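PDB 5FR8: probable TonB-dependent siderophore receptor PirA from Acinetobacter baumannii, which probably takes part in the first step of iron uptake across the outer membrane by binding iron-chelating siderophores, and may bind ferric enterobactin with micromolar affinity. Local coordinates for residues V170-T174 and S185-F190; L49-P53 and I693-V697; T163-S169 and G189-P195; D255-Q261 and M292-A298; D633-V637 and N684-K688. The contacts are given in a common frame with arbitrary orientation. Residue numbers count along the deposited sequence, not the author numbering.

Interaction 1 of 5, residues V170-T174 and S185-F190; sequences VEFYT and SNRVGF
Arg187 lays its guanidinium flat on one face of the Tyr173 ring, with the planes 20° apart, the centres at 4.4 Å and Arg187 NH2 3.3 Å from Tyr173 CG. An m chi1 and an m chi3 fold the arginine toward the t rotamer of Tyr173. Beneath them, extended strands 170-174 and 185-190 run antiparallel (177°), their axes 4.7 Å apart. Tyr173 and Arg187 form a hydrogen-bonded pair, Tyr173 N to Arg187 O at 3.1 Å and Arg187 N to Tyr173 O at 2.9 Å. In the pair Glu171-Gly189, Glu171 N reaches Gly189 O at 3.0 Å, while the return bond from Gly189 N to Glu171 O is weak at 3.2 Å. The non-hydrogen-bonded pairs Val170-Phe190, Phe172-Val188 and Thr174-Asn186 turn their side chains to the other face. There Val188 CG2 makes a CH-pi contact 4.0 Å from the Phe172 ring centroid, and Thr174 OG1 donates to Asn186 OD1 at 2.6 Å. On the inner face Arg187 also bridges to Glu130 and bonds the carbonyls of Val54 and Arg55, all in the plug. Polar side chains meeting the plug and largely apolar ones turned outward mark this first hairpin as wall of a TonB-dependent receptor beta-barrel.

Interaction 2 of 5, residues L49-P53 and I693-V697; sequences LEKLP and ISTRV
Arg696 dominates this contact with 101 Å² covered, followed by Glu50 with 38 Å² and Lys51 with 31 Å². It projects from the extended strand 693-697 toward the last turn of helix 46-51, whose residues 49-51 keep helical angles before Leu52 departs (phi/psi -144/71) and Pro53 continues extended. The nearest CA atoms, of Lys51 and Arg696, are 7.9 Å apart, so the gap is bridged chiefly by the Arg696 side chain. With chi1 and chi2 both t, then m at chi3, Arg696 reaches out and bends its guanidinium across the helix end. Lys51 CG lies over one guanidinium face, 3.7 Å from Arg696 NH2, although the CA-to-CB bond of Lys51 points away. Glu50 (chi1 t) forms a long salt bridge, OE1 to Arg696 NH2 at 3.8 Å, and its carbonyl O stands 3.2 Å from Arg696 NE. Pro53 packs on the aliphatic part of the arginine, its CD 3.8 Å from Arg696 CD. The stronger partner of Arg696 is Asp636, so the arginine reaches past strand 674-687 to strand 635-648 as well as to the plug. In this plug-to-wall contact of a TonB-dependent receptor, Leu49 and Leu52 pack on Tyr61 of helix 59-62, Lys51 reaches over strands 621-630 and 635-648, and Pro53 touches strand 724-731.

Interaction 3 of 5, residues T163-S169 and G189-P195; sequences TNETHGS and GFNVSGP
Two hydroxyls make the shortest side-chain link, Ser193 OG donating to Thr163 OG1 at 2.6 Å, while Thr163 OG1 donates in turn to Glu165 O at 2.6 Å; Thr163 and Ser193 both have chi1 p. Strand 167-169 runs antiparallel (176°) to strand 189-195 with axes 4.7 Å apart. In the hydrogen-bonded pair Ser169-Asn191, Ser169 N lies 2.7 Å from Asn191 O and Asn191 N 3.0 Å from Ser169 O. In His167-Ser193, Ser193 N bonds His167 O at 3.2 Å and His167 N bonds Ser193 O at 2.9 Å, the position of Ser193 O being less certain. Between them Gly168 and Val192 form a non-hydrogen-bonded pair, CA to CA 4.4 Å. Loop 163-166, which leads into the strand at His167, curls over Gly194 and Pro195: Thr166 CG2 packs 3.6 Å from Gly194 CA and 3.7 Å from Pro195 CD, and Asn164 O meets Pro195 CG at 3.5 Å. The contact marks the entry from plug into barrel, at the open end of the first hairpin, away from its turn, with strand 201-212 pairing along the other edge of strand 185-195.

Interaction 4 of 5, residues D255-Q261 and M292-A298; sequences DISSSKQ and MYRDSYA
Side chains alternate strictly along this antiparallel pair, strands 255-261 and 292-298, which run at 173° with axes 4.7 Å apart. Both are extended, and four hydrogen-bonded pairs are each doubly bonded: Asp255 N to Ala298 O 3.0 Å and Ala298 N to Asp255 O 2.9 Å; Ser257 N to Ser296 O 3.1 Å and Ser296 N to Ser257 O 3.0 Å; Ser259 N to Arg294 O and Arg294 N to Ser259 O, both 2.9 Å; Gln261 N to Met292 O and Met292 N to Gln261 O, both 2.7 Å. These pairs share a face. On it Gln261 CB and Met292 CB lie 3.9 Å apart, Met292 bending away through chi2 and chi3 p, and Ser257 OG (chi1 p) is 3.9 Å from Ser296 CB. Arg294, t at chi1 and chi2, stretches inward to a salt bridge with Asp317 and a cation-pi contact with Trp126; Gln261 bonds Arg121. This is the inner wall of the TonB-dependent receptor barrel, meeting the plug. The opposite face carries the non-hydrogen-bonded pairs. Ile256 (m, t) sets CG1 4.3 Å from Tyr297 CD2, Tyr297 being m. Ser258 CB touches Asp295 OD1 at 3.3 Å, with chi1 p and m respectively. Lys260, t at all four chi angles, runs beside Tyr293 (m), its CD 4.1 Å from Tyr293 CE2.

Interaction 5 of 5, residues D633-V637 and N684-K688; sequences DQLDV and NVGYK
Segment 633-637 starts as a turn, Asp633 and Gln634 holding phi/psi of -68/-29 and -90/-50, before extending into a strand that pairs with 684-687. Strands 635-637 and 684-687 run antiparallel at 162°, their axes approaching to 4.5 Å. CA register sets Gln634 by Lys688 (4.8 Å), Leu635 by Tyr687 (4.7 Å), Asp636 by Gly686 (4.8 Å) and Val637 by Val685 (4.5 Å). Gly686 N donates to Asp636 O at 2.8 Å, and further along Lys688 N donates to Gln634 O at 3.2 Å. Here two neighbouring strands of the receptor's transmembrane beta-barrel meet at an end of the pairing, the turn 633-634 following strand 621-630. On one face Leu635 (t, p) directs CD1 to Val685 CG2 at 3.6 Å and to Tyr687 CD1 at 3.9 Å, forming an apolar cluster; Val685 and Val637 both take chi1 p, and Val637 CG2 lies 3.4 Å from Asn684 O. Tyr687 (chi1 t) leans toward the turn, where its OH is 3.0 Å from Gln634 OE1. Asp636 (chi1 t) points to the other face, beside side-chain-free Gly686, and makes its salt bridge with Arg696 of strand 693-700. Lys688 passes by the turn, its CD 4.0 Å from Asp633 O.

Interactions 1 and 3 are successive parts of one hairpin, strands 167-177 and 185-195, sharing Gly189 and Phe190. Interaction 4 pairs strands farther round the same barrel, about 36 Å from interaction 5 between centres. All four are partly buried and mainly backbone-bonded, but interaction 5 carries fewer clear bonds, whereas in interaction 4 every hydrogen-bonded pair has both its bonds. Interaction 2 differs: a surface contact between plug and wall, made mainly through the side chain of Arg696. It touches interaction 1 where Pro53 CB meets Tyr173 CE2 at 3.6 Å, and interaction 5 through the salt bridge from Arg696 NH2 to Asp636 OD1 at 2.7 Å.

Interaction 1 of 5, residues V170-T174 and S185-F190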
# COMPACT_ATOMS: atom_id res chain seq x y z
N VAL A 170 20.42 -9.03 -17.34
CA VAL A 170 19.36 -8.50 -18.19
C VAL A 170 18.22 -9.50 -18.18
O VAL A 170 18.46 -10.69 -18.24
CB VAL A 170 19.83 -8.28 -19.63
CG1 VAL A 170 18.68 -7.77 -20.49
CG2 VAL A 170 21.02 -7.33 -19.66
N GLU A 171 16.99 -9.01 -18.09
CA GLU A 171 15.84 -9.89 -17.94
C GLU A 171 14.67 -9.41 -18.79
O GLU A 171 14.45 -8.21 -18.92
CB GLU A 171 15.41 -9.97 -16.47
CG GLU A 171 16.38 -10.68 -15.53
CD GLU A 171 17.01 -9.78 -14.45
OE1 GLU A 171 17.41 -8.62 -14.76
OE2 GLU A 171 17.10 -10.23 -13.28
N PHE A 172 13.93 -10.33 -19.38
CA PHE A 172 12.76 -9.99 -20.17
C PHE A 172 11.60 -10.73 -19.56
O PHE A 172 11.78 -11.71 -18.84
CB PHE A 172 12.91 -10.44 -21.63
CG PHE A 172 14.01 -9.74 -22.39
CD1 PHE A 172 15.35 -10.02 -22.14
CD2 PHE A 172 13.72 -8.81 -23.38
CE1 PHE A 172 16.36 -9.38 -22.84
CE2 PHE A 172 14.73 -8.18 -24.08
CZ PHE A 172 16.05 -8.46 -23.81
N TYR A 173 10.40 -10.27 -19.85
CA TYR A 173 9.21 -10.98 -19.41
C TYR A 173 8.04 -10.59 -20.29
O TYR A 173 7.95 -9.46 -20.76
CB TYR A 173 8.88 -10.64 -17.95
CG TYR A 173 7.49 -11.12 -17.52
CD1 TYR A 173 6.34 -10.43 -17.89
CD2 TYR A 173 7.35 -12.26 -16.74
CE1 TYR A 173 5.09 -10.85 -17.49
CE2 TYR A 173 6.11 -12.69 -16.34
CZ TYR A 173 4.98 -11.99 -16.72
OH TYR A 173 3.73 -12.42 -16.32
N THR A 174 7.14 -11.53 -20.50
CA THR A 174 5.93 -11.24 -21.23
C THR A 174 4.80 -12.06 -20.68
O THR A 174 5.02 -13.19 -20.25
CB THR A 174 6.13 -11.50 -22.73
OG1 THR A 174 4.94 -11.15 -23.44
CG2 THR A 174 6.50 -12.96 -22.97
N SER A 185 1.37 -7.96 -21.37
CA SER A 185 2.33 -7.14 -20.60
C SER A 185 3.76 -7.51 -21.01
O SER A 185 4.02 -8.67 -21.38
CB SER A 185 2.12 -7.35 -19.08
OG SER A 185 3.16 -6.78 -18.30
N ASN A 186 4.66 -6.52 -20.94
CA ASN A 186 6.06 -6.72 -21.36
C ASN A 186 7.09 -5.90 -20.60
O ASN A 186 6.97 -4.69 -20.47
CB ASN A 186 6.18 -6.42 -22.84
CG ASN A 186 5.39 -7.40 -23.67
OD1 ASN A 186 5.64 -8.61 -23.65
ND2 ASN A 186 4.41 -6.88 -24.40
N ARG A 187 8.14 -6.59 -20.14
CA ARG A 187 9.21 -5.97 -19.40
C ARG A 187 10.55 -6.25 -20.00
O ARG A 187 10.74 -7.27 -20.65
CB ARG A 187 9.26 -6.52 -18.00
CG ARG A 187 8.12 -6.06 -17.15
CD ARG A 187 8.40 -6.31 -15.68
NE ARG A 187 8.01 -7.65 -15.23
CZ ARG A 187 8.85 -8.68 -15.14
NH1 ARG A 187 10.12 -8.55 -15.51
NH2 ARG A 187 8.42 -9.84 -14.68
N VAL A 188 11.48 -5.34 -19.74
CA VAL A 188 12.89 -5.55 -19.96
C VAL A 188 13.56 -4.66 -18.94
O VAL A 188 13.04 -3.59 -18.60
CB VAL A 188 13.36 -5.15 -21.39
CG1 VAL A 188 13.03 -3.70 -21.74
CG2 VAL A 188 14.86 -5.39 -21.55
N GLY A 189 14.71 -5.08 -18.46
CA GLY A 189 15.35 -4.37 -17.38
C GLY A 189 16.71 -4.96 -17.11
O GLY A 189 16.99 -6.09 -17.48
N PHE A 190 17.56 -4.17 -16.47
CA PHE A 190 18.93 -4.60 -16.25
C PHE A 190 19.38 -4.24 -14.86
O PHE A 190 18.79 -3.39 -14.20
CB PHE A 190 19.85 -3.94 -17.28
CG PHE A 190 20.03 -2.46 -17.06
CD1 PHE A 190 21.04 -1.99 -16.24
CD2 PHE A 190 19.17 -1.55 -17.66
CE1 PHE A 190 21.20 -0.64 -16.03
CE2 PHE A 190 19.32 -0.19 -17.46
CZ PHE A 190 20.34 0.25 -16.64

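Interaction 2 of 5, residues L49-P53 and I693-V697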
# COMPACT_ATOMS: atom_id res chain seq x y z
N LEU A 49 11.05 -14.99 -6.08
CA LEU A 49 10.58 -14.13 -7.16
C LEU A 49 10.88 -14.68 -8.54
O LEU A 49 10.12 -14.44 -9.47
CB LEU A 49 11.19 -12.73 -7.03
CG LEU A 49 10.50 -11.87 -5.96
CD1 LEU A 49 11.15 -10.49 -5.84
CD2 LEU A 49 9.01 -11.75 -6.28
N GLU A 50 11.99 -15.39 -8.67
CA GLU A 50 12.37 -15.93 -9.96
C GLU A 50 11.49 -17.14 -10.30
O GLU A 50 11.13 -17.36 -11.46
CB GLU A 50 13.86 -16.29 -9.98
CG GLU A 50 14.40 -16.73 -11.34
CD GLU A 50 14.69 -18.23 -11.42
OE1 GLU A 50 14.24 -19.00 -10.53
OE2 GLU A 50 15.37 -18.64 -12.39
N LYS A 51 11.10 -17.91 -9.28
CA LYS A 51 10.35 -19.14 -9.51
C LYS A 51 8.88 -18.88 -9.82
O LYS A 51 8.20 -19.75 -10.35
CB LYS A 51 10.48 -20.06 -8.31
CG LYS A 51 11.66 -20.97 -8.47
CD LYS A 51 12.15 -21.53 -7.16
CE LYS A 51 13.46 -22.25 -7.40
NZ LYS A 51 13.85 -23.13 -6.27
N LEU A 52 8.42 -17.67 -9.53
CA LEU A 52 7.02 -17.33 -9.76
C LEU A 52 6.89 -15.88 -10.21
O LEU A 52 6.38 -15.04 -9.44
CB LEU A 52 6.22 -17.58 -8.47
CG LEU A 52 4.70 -17.44 -8.54
CD1 LEU A 52 4.11 -18.06 -9.80
CD2 LEU A 52 4.12 -18.07 -7.29
N PRO A 53 7.33 -15.59 -11.45
CA PRO A 53 7.44 -14.25 -12.05
C PRO A 53 6.23 -13.38 -11.81
O PRO A 53 5.11 -13.83 -11.90
CB PRO A 53 7.55 -14.55 -13.55
CG PRO A 53 8.15 -15.91 -13.63
CD PRO A 53 7.75 -16.65 -12.38
N ILE A 693 22.45 -18.26 -19.06
CA ILE A 693 21.08 -18.10 -19.53
C ILE A 693 20.06 -18.94 -18.78
O ILE A 693 20.18 -20.15 -18.69
CB ILE A 693 20.98 -18.39 -21.03
CG1 ILE A 693 21.82 -17.36 -21.80
CG2 ILE A 693 19.53 -18.35 -21.49
CD1 ILE A 693 22.30 -17.83 -23.15
N SER A 694 19.07 -18.26 -18.22
CA SER A 694 17.93 -18.89 -17.60
C SER A 694 16.73 -18.62 -18.47
O SER A 694 16.79 -17.81 -19.39
CB SER A 694 17.69 -18.30 -16.22
OG SER A 694 18.62 -18.83 -15.30
N THR A 695 15.65 -19.34 -18.19
CA THR A 695 14.37 -19.11 -18.84
C THR A 695 13.31 -19.87 -18.06
O THR A 695 13.61 -20.85 -17.40
CB THR A 695 14.35 -19.56 -20.31
OG1 THR A 695 13.03 -19.38 -20.84
CG2 THR A 695 14.75 -21.03 -20.46
N ARG A 696 12.07 -19.38 -18.15
CA ARG A 696 10.96 -19.94 -17.39
C ARG A 696 9.67 -19.71 -18.15
O ARG A 696 9.32 -18.57 -18.43
CB ARG A 696 10.85 -19.28 -16.01
CG ARG A 696 9.77 -19.90 -15.14
CD ARG A 696 9.90 -19.55 -13.66
NE ARG A 696 11.06 -20.18 -13.02
CZ ARG A 696 11.11 -21.42 -12.54
NH1 ARG A 696 10.05 -22.22 -12.61
NH2 ARG A 696 12.23 -21.88 -11.98
N VAL A 697 8.99 -20.79 -18.51
CA VAL A 697 7.72 -20.68 -19.20
C VAL A 697 6.65 -21.26 -18.29
O VAL A 697 6.88 -22.25 -17.58
CB VAL A 697 7.74 -21.42 -20.56
CG1 VAL A 697 6.45 -21.20 -21.33
CG2 VAL A 697 8.92 -20.95 -21.40

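Interaction 3 of 5, residues T163-S169 and G189-P195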
# COMPACT_ATOMS: atom_id res chain seq x y z
N THR A 163 28.58 -4.56 -5.52
CA THR A 163 29.36 -5.81 -5.60
C THR A 163 30.80 -5.53 -6.00
O THR A 163 31.06 -4.74 -6.91
CB THR A 163 28.76 -6.82 -6.61
OG1 THR A 163 28.82 -6.30 -7.95
CG2 THR A 163 27.33 -7.12 -6.27
N ASN A 164 31.73 -6.17 -5.31
CA ASN A 164 33.14 -5.90 -5.53
C ASN A 164 33.71 -6.56 -6.77
O ASN A 164 34.90 -6.45 -7.04
CB ASN A 164 33.93 -6.33 -4.30
CG ASN A 164 33.81 -5.33 -3.18
OD1 ASN A 164 32.75 -4.71 -2.99
ND2 ASN A 164 34.89 -5.15 -2.43
N GLU A 165 32.85 -7.27 -7.51
CA GLU A 165 33.17 -7.73 -8.85
C GLU A 165 31.95 -7.45 -9.69
O GLU A 165 30.84 -7.44 -9.18
CB GLU A 165 33.50 -9.21 -8.85
CG GLU A 165 34.42 -9.63 -7.73
CD GLU A 165 34.85 -11.07 -7.86
OE1 GLU A 165 33.98 -11.97 -7.86
OE2 GLU A 165 36.07 -11.31 -7.94
N THR A 166 32.14 -7.21 -10.98
CA THR A 166 31.03 -6.73 -11.80
C THR A 166 30.12 -7.87 -12.17
O THR A 166 30.49 -8.73 -12.97
CB THR A 166 31.50 -6.01 -13.09
OG1 THR A 166 32.32 -6.88 -13.86
CG2 THR A 166 32.32 -4.76 -12.75
N HIS A 167 28.94 -7.91 -11.57
CA HIS A 167 27.94 -8.91 -11.93
C HIS A 167 26.83 -8.20 -12.64
O HIS A 167 26.48 -7.09 -12.29
CB HIS A 167 27.43 -9.65 -10.69
CG HIS A 167 28.51 -10.41 -9.97
ND1 HIS A 167 29.19 -9.89 -8.89
CD2 HIS A 167 29.04 -11.64 -10.19
CE1 HIS A 167 30.08 -10.77 -8.46
NE2 HIS A 167 30.01 -11.84 -9.24
N GLY A 168 26.30 -8.83 -13.69
CA GLY A 168 25.35 -8.16 -14.56
C GLY A 168 24.08 -8.95 -14.65
O GLY A 168 24.08 -10.14 -14.35
N SER A 169 23.00 -8.29 -15.04
CA SER A 169 21.75 -8.99 -15.32
C SER A 169 20.98 -8.27 -16.41
O SER A 169 20.90 -7.05 -16.43
CB SER A 169 20.85 -9.08 -14.07
OG SER A 169 21.57 -9.42 -12.90
N GLY A 189 14.71 -5.08 -18.46
CA GLY A 189 15.35 -4.37 -17.38
C GLY A 189 16.71 -4.96 -17.11
O GLY A 189 16.99 -6.09 -17.48
N PHE A 190 17.56 -4.17 -16.47
CA PHE A 190 18.93 -4.60 -16.25
C PHE A 190 19.38 -4.24 -14.86
O PHE A 190 18.79 -3.39 -14.20
CB PHE A 190 19.85 -3.94 -17.28
CG PHE A 190 20.03 -2.46 -17.06
CD1 PHE A 190 21.04 -1.99 -16.24
CD2 PHE A 190 19.17 -1.55 -17.66
CE1 PHE A 190 21.20 -0.64 -16.03
CE2 PHE A 190 19.32 -0.19 -17.46
CZ PHE A 190 20.34 0.25 -16.64
N ASN A 191 20.43 -4.88 -14.42
CA ASN A 191 21.05 -4.51 -13.17
C ASN A 191 22.51 -4.79 -13.34
O ASN A 191 22.89 -5.86 -13.82
CB ASN A 191 20.48 -5.32 -12.01
CG ASN A 191 21.26 -5.10 -10.73
OD1 ASN A 191 22.45 -5.38 -10.66
ND2 ASN A 191 20.59 -4.59 -9.71
N VAL A 192 23.34 -3.83 -12.97
CA VAL A 192 24.79 -4.02 -13.02
C VAL A 192 25.45 -3.37 -11.80
O VAL A 192 25.01 -2.33 -11.33
CB VAL A 192 25.36 -3.48 -14.34
CG1 VAL A 192 24.98 -2.01 -14.52
CG2 VAL A 192 26.86 -3.66 -14.37
N SER A 193 26.47 -4.03 -11.28
CA SER A 193 27.16 -3.60 -10.08
C SER A 193 28.59 -4.06 -10.19
O SER A 193 28.89 -5.06 -10.86
CB SER A 193 26.53 -4.14 -8.79
OG SER A 193 26.47 -5.55 -8.80
N GLY A 194 29.50 -3.31 -9.57
CA GLY A 194 30.93 -3.59 -9.68
C GLY A 194 31.77 -2.62 -8.86
O GLY A 194 31.23 -1.73 -8.20
N PRO A 195 33.10 -2.80 -8.88
CA PRO A 195 33.93 -1.82 -8.26
C PRO A 195 34.23 -0.73 -9.26
O PRO A 195 34.30 -1.01 -10.46
CB PRO A 195 35.19 -2.62 -7.93
CG PRO A 195 35.32 -3.56 -9.05
CD PRO A 195 33.90 -3.88 -9.48

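Interaction 4 of 5, residues D255-Q261 and M292-A298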
# COMPACT_ATOMS: atom_id res chain seq x y z
N ASP A 255 22.05 7.18 -2.82
CA ASP A 255 21.00 6.61 -3.68
C ASP A 255 20.31 7.71 -4.44
O ASP A 255 19.72 8.61 -3.84
CB ASP A 255 19.95 5.85 -2.86
CG ASP A 255 20.49 4.57 -2.20
OD1 ASP A 255 21.06 3.70 -2.88
OD2 ASP A 255 20.31 4.44 -0.98
N ILE A 256 20.40 7.65 -5.76
CA ILE A 256 19.66 8.56 -6.63
C ILE A 256 18.81 7.74 -7.58
O ILE A 256 19.36 6.94 -8.34
CB ILE A 256 20.59 9.35 -7.54
CG1 ILE A 256 21.52 10.22 -6.72
CG2 ILE A 256 19.76 10.19 -8.49
CD1 ILE A 256 22.49 10.99 -7.56
N SER A 257 17.49 7.94 -7.54
CA SER A 257 16.62 7.25 -8.46
C SER A 257 15.54 8.17 -8.99
O SER A 257 15.08 9.05 -8.27
CB SER A 257 15.95 6.06 -7.78
OG SER A 257 14.82 6.50 -7.06
N SER A 258 15.12 7.95 -10.24
CA SER A 258 13.94 8.64 -10.80
C SER A 258 13.01 7.66 -11.56
O SER A 258 13.47 6.75 -12.24
CB SER A 258 14.39 9.80 -11.69
OG SER A 258 14.78 9.31 -12.95
N SER A 259 11.71 7.85 -11.40
CA SER A 259 10.72 6.99 -12.02
C SER A 259 9.58 7.81 -12.55
O SER A 259 9.24 8.87 -12.01
CB SER A 259 10.15 6.01 -11.02
OG SER A 259 11.15 5.12 -10.55
N LYS A 260 8.98 7.30 -13.61
CA LYS A 260 7.80 7.87 -14.22
C LYS A 260 6.81 6.75 -14.49
O LYS A 260 7.16 5.71 -15.06
CB LYS A 260 8.19 8.59 -15.51
CG LYS A 260 7.06 8.79 -16.51
CD LYS A 260 7.50 9.66 -17.68
CE LYS A 260 6.58 9.47 -18.89
NZ LYS A 260 6.79 10.49 -19.95
N GLN A 261 5.57 6.98 -14.08
CA GLN A 261 4.49 6.05 -14.37
C GLN A 261 3.38 6.73 -15.16
O GLN A 261 2.72 7.64 -14.65
CB GLN A 261 3.93 5.55 -13.08
CG GLN A 261 4.58 4.28 -12.58
CD GLN A 261 4.08 3.95 -11.19
OE1 GLN A 261 2.97 4.37 -10.82
NE2 GLN A 261 4.87 3.19 -10.43
N MET A 292 2.51 9.88 -13.08
CA MET A 292 3.00 9.92 -11.73
C MET A 292 4.51 10.01 -11.85
O MET A 292 5.12 9.14 -12.48
CB MET A 292 2.58 8.61 -11.01
CG MET A 292 2.18 8.74 -9.53
SD MET A 292 0.79 9.87 -9.19
CE MET A 292 -0.21 9.34 -10.56
N TYR A 293 5.13 11.07 -11.31
CA TYR A 293 6.60 11.22 -11.35
C TYR A 293 7.17 11.11 -9.95
O TYR A 293 6.61 11.67 -9.03
CB TYR A 293 7.01 12.57 -11.88
CG TYR A 293 6.53 12.90 -13.24
CD1 TYR A 293 5.22 13.30 -13.45
CD2 TYR A 293 7.40 12.86 -14.32
CE1 TYR A 293 4.77 13.62 -14.73
CE2 TYR A 293 6.97 13.17 -15.59
CZ TYR A 293 5.65 13.55 -15.79
OH TYR A 293 5.21 13.87 -17.05
N ARG A 294 8.29 10.41 -9.80
CA ARG A 294 8.91 10.33 -8.51
C ARG A 294 10.42 10.42 -8.58
O ARG A 294 11.07 9.62 -9.24
CB ARG A 294 8.54 9.01 -7.89
CG ARG A 294 8.86 8.92 -6.42
CD ARG A 294 8.63 7.53 -5.89
NE ARG A 294 9.68 7.18 -4.94
CZ ARG A 294 9.73 7.64 -3.71
NH1 ARG A 294 8.78 8.48 -3.27
NH2 ARG A 294 10.74 7.27 -2.92
N ASP A 295 10.98 11.39 -7.88
CA ASP A 295 12.44 11.53 -7.76
C ASP A 295 12.86 11.41 -6.30
O ASP A 295 12.16 11.88 -5.42
CB ASP A 295 12.87 12.88 -8.32
CG ASP A 295 12.75 12.98 -9.85
OD1 ASP A 295 12.29 12.01 -10.46
OD2 ASP A 295 13.09 14.00 -10.44
N SER A 296 13.99 10.78 -6.03
CA SER A 296 14.38 10.45 -4.66
C SER A 296 15.88 10.49 -4.51
O SER A 296 16.60 9.90 -5.32
CB SER A 296 13.88 9.05 -4.29
OG SER A 296 13.74 8.87 -2.88
N TYR A 297 16.35 11.15 -3.47
CA TYR A 297 17.78 11.19 -3.15
C TYR A 297 17.98 10.81 -1.69
O TYR A 297 17.31 11.34 -0.82
CB TYR A 297 18.36 12.58 -3.36
CG TYR A 297 18.00 13.20 -4.67
CD1 TYR A 297 16.67 13.48 -4.96
CD2 TYR A 297 18.98 13.55 -5.59
CE1 TYR A 297 16.32 14.06 -6.16
CE2 TYR A 297 18.63 14.13 -6.80
CZ TYR A 297 17.30 14.38 -7.07
OH TYR A 297 16.88 14.93 -8.25
N ALA A 298 18.91 9.92 -1.41
CA ALA A 298 19.23 9.66 -0.03
C ALA A 298 20.72 9.60 0.15
O ALA A 298 21.44 9.21 -0.76
CB ALA A 298 18.60 8.39 0.42

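Interaction 5 of 5, residues D633-V637 and N684-K688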
# COMPACT_ATOMS: atom_id res chain seq x y z
N ASP A 633 19.58 -30.47 -12.17
CA ASP A 633 20.20 -29.21 -11.78
C ASP A 633 19.73 -28.07 -12.66
O ASP A 633 19.67 -26.91 -12.23
CB ASP A 633 21.72 -29.32 -11.83
CG ASP A 633 22.27 -30.22 -10.73
OD1 ASP A 633 21.94 -31.42 -10.72
OD2 ASP A 633 23.04 -29.71 -9.88
N GLN A 634 19.39 -28.39 -13.91
CA GLN A 634 18.90 -27.39 -14.85
C GLN A 634 17.39 -27.26 -14.77
O GLN A 634 16.86 -26.16 -14.64
CB GLN A 634 19.29 -27.78 -16.27
CG GLN A 634 20.79 -27.96 -16.44
CD GLN A 634 21.13 -29.00 -17.47
OE1 GLN A 634 20.74 -28.89 -18.63
NE2 GLN A 634 21.83 -30.04 -17.05
N LEU A 635 16.72 -28.41 -14.84
CA LEU A 635 15.27 -28.46 -14.95
C LEU A 635 14.55 -28.35 -13.62
O LEU A 635 14.96 -28.95 -12.63
CB LEU A 635 14.84 -29.76 -15.62
CG LEU A 635 13.36 -29.79 -15.99
CD1 LEU A 635 13.05 -28.78 -17.08
CD2 LEU A 635 12.96 -31.20 -16.40
N ASP A 636 13.46 -27.61 -13.62
CA ASP A 636 12.77 -27.22 -12.41
C ASP A 636 11.28 -27.14 -12.77
O ASP A 636 10.92 -26.77 -13.90
CB ASP A 636 13.38 -25.88 -11.93
CG ASP A 636 12.52 -25.14 -10.93
OD1 ASP A 636 11.58 -24.44 -11.37
OD2 ASP A 636 12.80 -25.21 -9.71
N VAL A 637 10.41 -27.50 -11.84
CA VAL A 637 8.98 -27.31 -12.06
C VAL A 637 8.41 -26.68 -10.81
O VAL A 637 8.89 -26.95 -9.71
CB VAL A 637 8.26 -28.63 -12.35
CG1 VAL A 637 8.61 -29.66 -11.30
CG2 VAL A 637 6.75 -28.45 -12.47
N ASN A 684 4.87 -23.71 -13.73
CA ASN A 684 6.02 -23.31 -14.51
C ASN A 684 6.78 -24.54 -14.85
O ASN A 684 6.78 -25.50 -14.07
CB ASN A 684 7.00 -22.48 -13.69
CG ASN A 684 6.41 -21.20 -13.20
OD1 ASN A 684 5.76 -20.48 -13.94
ND2 ASN A 684 6.66 -20.88 -11.95
N VAL A 685 7.47 -24.52 -15.97
CA VAL A 685 8.66 -25.35 -16.11
C VAL A 685 9.82 -24.37 -16.31
O VAL A 685 9.71 -23.42 -17.10
CB VAL A 685 8.53 -26.44 -17.20
CG1 VAL A 685 8.12 -25.83 -18.53
CG2 VAL A 685 9.85 -27.19 -17.33
N GLY A 686 10.89 -24.57 -15.56
CA GLY A 686 11.94 -23.58 -15.45
C GLY A 686 13.26 -24.19 -15.82
O GLY A 686 13.89 -24.82 -14.99
N TYR A 687 13.67 -23.98 -17.06
CA TYR A 687 14.92 -24.53 -17.57
C TYR A 687 16.07 -23.53 -17.57
O TYR A 687 15.99 -22.46 -18.18
CB TYR A 687 14.72 -25.02 -18.99
CG TYR A 687 15.85 -25.91 -19.50
CD1 TYR A 687 16.16 -27.12 -18.85
CD2 TYR A 687 16.58 -25.56 -20.62
CE1 TYR A 687 17.16 -27.93 -19.32
CE2 TYR A 687 17.59 -26.38 -21.09
CZ TYR A 687 17.87 -27.56 -20.43
OH TYR A 687 18.87 -28.38 -20.89
N LYS A 688 17.15 -23.90 -16.91
CA LYS A 688 18.39 -23.16 -17.00
C LYS A 688 19.20 -23.69 -18.18
O LYS A 688 19.96 -24.64 -18.01
CB LYS A 688 19.19 -23.33 -15.72
CG LYS A 688 18.38 -23.04 -14.46
CD LYS A 688 19.24 -23.10 -13.21
CE LYS A 688 20.59 -22.42 -13.43
NZ LYS A 688 21.28 -22.04 -12.17